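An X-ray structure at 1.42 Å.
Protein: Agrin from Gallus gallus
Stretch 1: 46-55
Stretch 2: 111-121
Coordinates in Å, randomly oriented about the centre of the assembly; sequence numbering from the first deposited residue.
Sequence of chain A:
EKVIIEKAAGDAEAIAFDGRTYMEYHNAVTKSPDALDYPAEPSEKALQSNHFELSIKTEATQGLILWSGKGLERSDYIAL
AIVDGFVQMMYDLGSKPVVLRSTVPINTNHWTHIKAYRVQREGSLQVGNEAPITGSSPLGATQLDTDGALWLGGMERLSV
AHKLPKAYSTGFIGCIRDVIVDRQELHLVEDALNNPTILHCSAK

Stretch 1, residues 46-55: ALQSNHFELS
Stretch 2, residues 111-121: WTHIKAYRVQR

Two neighbouring strands of this agrin chain, 49-55 and 112-119, run antiparallel, their axes 176° apart in direction and 4.6 Å apart at closest approach. Most of their polar links form one backbone ladder. Asn 50, Phe 52 and Leu 54 form hydrogen-bonded pairs with Arg 118, Ala 116 and Ile 114, each bonding both ways: Asn 50 N to Arg 118 O is 3.0 Å and Arg 118 N to Asn 50 O 2.9 Å; Phe 52 N to Ala 116 O is 2.7 Å and Ala 116 N to Phe 52 O 2.8 Å; Leu 54 N to Ile 114 O is 3.1 Å and Ile 114 N to Leu 54 O 2.8 Å. Between and beyond them lie the non-hydrogen-bonded pairs Ser 49-Val 119, His 51-Tyr 117, Glu 53-Lys 115 and Ser 55-His 113. Both strands are extended.

Beyond Ser 49 the ladder gains one further bond, Gln 120 N to Gln 48 O at 2.7 Å, although both residues leave strand geometry: Gln 48 has phi/psi -74/-29, Gln 120 57/-124. Here buried Arg 118 (chi1 t, chi2 t, chi3 p, chi4 90°) serves as a clamp, since its several N-H donors can satisfy carbonyls where the strands end. Its NH2 donates to Leu 47 O at 2.9 Å and its NH1 to Gln 120 O at 2.8 Å, while Ser 49 CA lies over one face of the guanidinium. Asn 50 (chi1 m) points to the same face of the sheet as Arg 118, its side-chain end beside that group.

On the other face, the His 113 ring (chi1 t, chi2 66°), with two nitrogens, can reach two partners: NE2 donates to Glu 53 OE1 at 2.9 Å, and ND1 makes a weak bond to Ser 55 OG at 3.4 Å. Glu 53 (chi1 m, chi2 t, chi3 61°) also approaches Lys 115, but Glu 53 OE2 to Lys 115 NZ is 4.4 Å, too long for a salt bridge.

Farther along this face, Tyr 117 (chi1 p, chi2 -96°) places CB over the His 51 ring (chi1 m, chi2 75°), 3.7 Å from its centroid. The ring planes lie 9° apart but barely overlap.

Beyond Asn 50 and Arg 118, the paired side chains of the buried face are apolar and need no polar partner. Leu 54 (chi1 p, chi2 t) brings CD2 to 3.8 Å from CB of Ile 114 (chi1 m, chi2 t). Phe 52 (chi1 m, chi2 -73°) has CB 4.5 Å from Ala 116 CB. At the far end, the ring edge of Trp 111 (chi1 m, chi2 108°) places CZ3 3.4 Å from Ser 55 O.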

# COMPACT_ATOMS: atom_id res chain seq x y z
N ALA A 46 -8.79 12.01 10.24
CA ALA A 46 -7.49 12.69 10.29
C ALA A 46 -6.51 11.77 11.02
O ALA A 46 -6.32 11.89 12.23
CB ALA A 46 -7.61 14.02 11.01
N LEU A 47 -5.90 10.86 10.28
CA LEU A 47 -5.06 9.82 10.86
C LEU A 47 -3.66 10.29 11.26
O LEU A 47 -2.91 10.82 10.45
CB LEU A 47 -4.92 8.64 9.91
CG LEU A 47 -6.23 7.94 9.53
CD1 LEU A 47 -5.93 6.79 8.59
CD2 LEU A 47 -6.94 7.44 10.78
N GLN A 48 -3.33 10.04 12.52
CA GLN A 48 -2.02 10.36 13.07
C GLN A 48 -0.97 9.40 12.54
O GLN A 48 0.19 9.76 12.42
CB GLN A 48 -2.07 10.27 14.59
CG GLN A 48 -3.01 11.25 15.24
CD GLN A 48 -2.53 12.68 15.10
OE1 GLN A 48 -3.34 13.61 15.04
NE2 GLN A 48 -1.22 12.86 15.06
N SER A 49 -1.39 8.17 12.24
CA SER A 49 -0.45 7.15 11.81
C SER A 49 -1.03 6.17 10.80
O SER A 49 -2.24 6.15 10.56
CB SER A 49 0.02 6.35 13.03
OG SER A 49 -1.05 5.62 13.59
N ASN A 50 -0.14 5.39 10.21
CA ASN A 50 -0.49 4.29 9.32
C ASN A 50 0.50 3.18 9.56
O ASN A 50 1.69 3.45 9.75
CB ASN A 50 -0.39 4.68 7.84
CG ASN A 50 -1.43 5.69 7.42
OD1 ASN A 50 -2.58 5.35 7.13
ND2 ASN A 50 -1.03 6.95 7.36
N HIS A 51 0.03 1.94 9.56
CA HIS A 51 0.92 0.80 9.72
C HIS A 51 0.52 -0.26 8.71
O HIS A 51 -0.65 -0.63 8.64
CB HIS A 51 0.86 0.24 11.14
CG HIS A 51 1.59 1.08 12.15
ND1 HIS A 51 1.09 2.27 12.63
CD2 HIS A 51 2.77 0.89 12.78
CE1 HIS A 51 1.94 2.78 13.50
NE2 HIS A 51 2.97 1.96 13.61
N PHE A 52 1.49 -0.71 7.92
CA PHE A 52 1.26 -1.74 6.92
C PHE A 52 2.30 -2.84 7.05
O PHE A 52 3.49 -2.57 7.23
CB PHE A 52 1.39 -1.16 5.51
CG PHE A 52 0.49 0.00 5.24
CD1 PHE A 52 -0.87 -0.19 5.07
CD2 PHE A 52 1.00 1.28 5.13
CE1 PHE A 52 -1.71 0.88 4.82
CE2 PHE A 52 0.17 2.35 4.87
CZ PHE A 52 -1.19 2.14 4.71
N GLU A 53 1.84 -4.08 6.96
CA GLU A 53 2.72 -5.23 6.93
C GLU A 53 2.13 -6.17 5.92
O GLU A 53 0.91 -6.31 5.84
CB GLU A 53 2.79 -5.93 8.28
CG GLU A 53 3.70 -5.28 9.29
CD GLU A 53 4.10 -6.25 10.39
OE1 GLU A 53 4.74 -7.28 10.08
OE2 GLU A 53 3.77 -5.99 11.56
N LEU A 54 2.98 -6.81 5.13
CA LEU A 54 2.51 -7.77 4.14
C LEU A 54 3.67 -8.54 3.58
O LEU A 54 4.82 -8.17 3.78
CB LEU A 54 1.75 -7.06 3.00
CG LEU A 54 2.55 -6.14 2.07
CD1 LEU A 54 1.80 -5.92 0.76
CD2 LEU A 54 2.86 -4.81 2.72
N SER A 55 3.37 -9.63 2.90
CA SER A 55 4.39 -10.38 2.20
C SER A 55 3.99 -10.44 0.75
O SER A 55 2.81 -10.61 0.44
CB SER A 55 4.55 -11.78 2.79
OG SER A 55 5.31 -11.71 3.99
N TRP A 111 8.99 -15.00 -1.62
CA TRP A 111 8.18 -14.29 -0.64
C TRP A 111 9.07 -13.37 0.18
O TRP A 111 10.07 -13.80 0.78
CB TRP A 111 7.45 -15.29 0.26
CG TRP A 111 6.28 -15.91 -0.42
CD1 TRP A 111 6.17 -17.19 -0.87
CD2 TRP A 111 5.04 -15.27 -0.74
NE1 TRP A 111 4.94 -17.39 -1.45
CE2 TRP A 111 4.22 -16.22 -1.38
CE3 TRP A 111 4.52 -13.98 -0.55
CZ2 TRP A 111 2.93 -15.93 -1.82
CZ3 TRP A 111 3.24 -13.69 -0.99
CH2 TRP A 111 2.46 -14.67 -1.62
N THR A 112 8.68 -12.10 0.22
CA THR A 112 9.45 -11.06 0.88
C THR A 112 8.54 -10.23 1.77
O THR A 112 7.47 -9.78 1.34
CB THR A 112 10.10 -10.15 -0.16
OG1 THR A 112 10.88 -10.94 -1.07
CG2 THR A 112 11.10 -9.20 0.47
N HIS A 113 8.98 -10.02 3.01
CA HIS A 113 8.20 -9.27 3.98
C HIS A 113 8.44 -7.77 3.82
O HIS A 113 9.55 -7.33 3.53
CB HIS A 113 8.58 -9.71 5.39
CG HIS A 113 7.65 -9.22 6.46
ND1 HIS A 113 6.34 -9.63 6.54
CD2 HIS A 113 7.84 -8.35 7.48
CE1 HIS A 113 5.76 -9.04 7.58
NE2 HIS A 113 6.65 -8.26 8.17
N ILE A 114 7.37 -6.99 4.01
CA ILE A 114 7.43 -5.54 3.96
C ILE A 114 6.78 -5.00 5.22
O ILE A 114 5.67 -5.39 5.56
CB ILE A 114 6.69 -4.99 2.73
CG1 ILE A 114 7.31 -5.51 1.43
CG2 ILE A 114 6.69 -3.46 2.75
CD1 ILE A 114 6.49 -5.21 0.21
N LYS A 115 7.47 -4.10 5.91
CA LYS A 115 6.91 -3.41 7.06
C LYS A 115 7.06 -1.91 6.81
O LYS A 115 8.17 -1.40 6.66
CB LYS A 115 7.63 -3.81 8.35
CG LYS A 115 7.20 -3.01 9.55
CD LYS A 115 7.90 -3.45 10.81
CE LYS A 115 7.33 -4.75 11.34
NZ LYS A 115 7.95 -5.10 12.64
N ALA A 116 5.94 -1.21 6.75
CA ALA A 116 5.97 0.21 6.46
C ALA A 116 5.03 0.94 7.40
O ALA A 116 3.86 0.56 7.54
CB ALA A 116 5.57 0.44 5.04
N TYR A 117 5.52 1.99 8.04
CA TYR A 117 4.67 2.77 8.92
C TYR A 117 5.00 4.25 8.91
O TYR A 117 6.08 4.67 8.47
CB TYR A 117 4.67 2.21 10.35
CG TYR A 117 5.98 2.28 11.10
CD1 TYR A 117 6.84 1.20 11.14
CD2 TYR A 117 6.33 3.42 11.82
CE1 TYR A 117 8.03 1.25 11.84
CE2 TYR A 117 7.52 3.49 12.53
CZ TYR A 117 8.36 2.40 12.53
OH TYR A 117 9.54 2.46 13.24
N ARG A 118 4.04 5.02 9.38
CA ARG A 118 4.15 6.46 9.47
C ARG A 118 3.53 6.89 10.79
O ARG A 118 2.46 6.43 11.15
CB ARG A 118 3.41 7.13 8.31
CG ARG A 118 3.38 8.65 8.40
CD ARG A 118 2.37 9.32 7.48
NE ARG A 118 1.00 8.99 7.88
CZ ARG A 118 0.26 9.68 8.74
NH1 ARG A 118 0.73 10.76 9.34
NH2 ARG A 118 -0.97 9.26 9.01
N VAL A 119 4.24 7.76 11.51
CA VAL A 119 3.73 8.37 12.73
C VAL A 119 3.91 9.86 12.49
O VAL A 119 5.04 10.35 12.46
CB VAL A 119 4.49 7.92 14.00
CG1 VAL A 119 3.95 8.63 15.23
CG2 VAL A 119 4.41 6.41 14.18
N GLN A 120 2.81 10.57 12.28
CA GLN A 120 2.85 11.99 11.94
C GLN A 120 3.71 12.15 10.68
O GLN A 120 3.43 11.51 9.68
CB GLN A 120 3.29 12.83 13.14
CG GLN A 120 2.32 12.63 14.31
CD GLN A 120 2.41 13.68 15.40
OE1 GLN A 120 1.97 13.44 16.53
NE2 GLN A 120 2.95 14.84 15.07
N ARG A 121 4.76 12.96 10.71
CA ARG A 121 5.58 13.16 9.51
C ARG A 121 6.64 12.08 9.30
O ARG A 121 7.18 11.95 8.21
CB ARG A 121 6.27 14.52 9.56
CG ARG A 121 5.32 15.70 9.71
CD ARG A 121 6.02 17.00 10.04
NE ARG A 121 7.26 17.13 9.29
CZ ARG A 121 8.45 17.45 9.80
NH1 ARG A 121 8.60 17.73 11.10
NH2 ARG A 121 9.49 17.51 9.00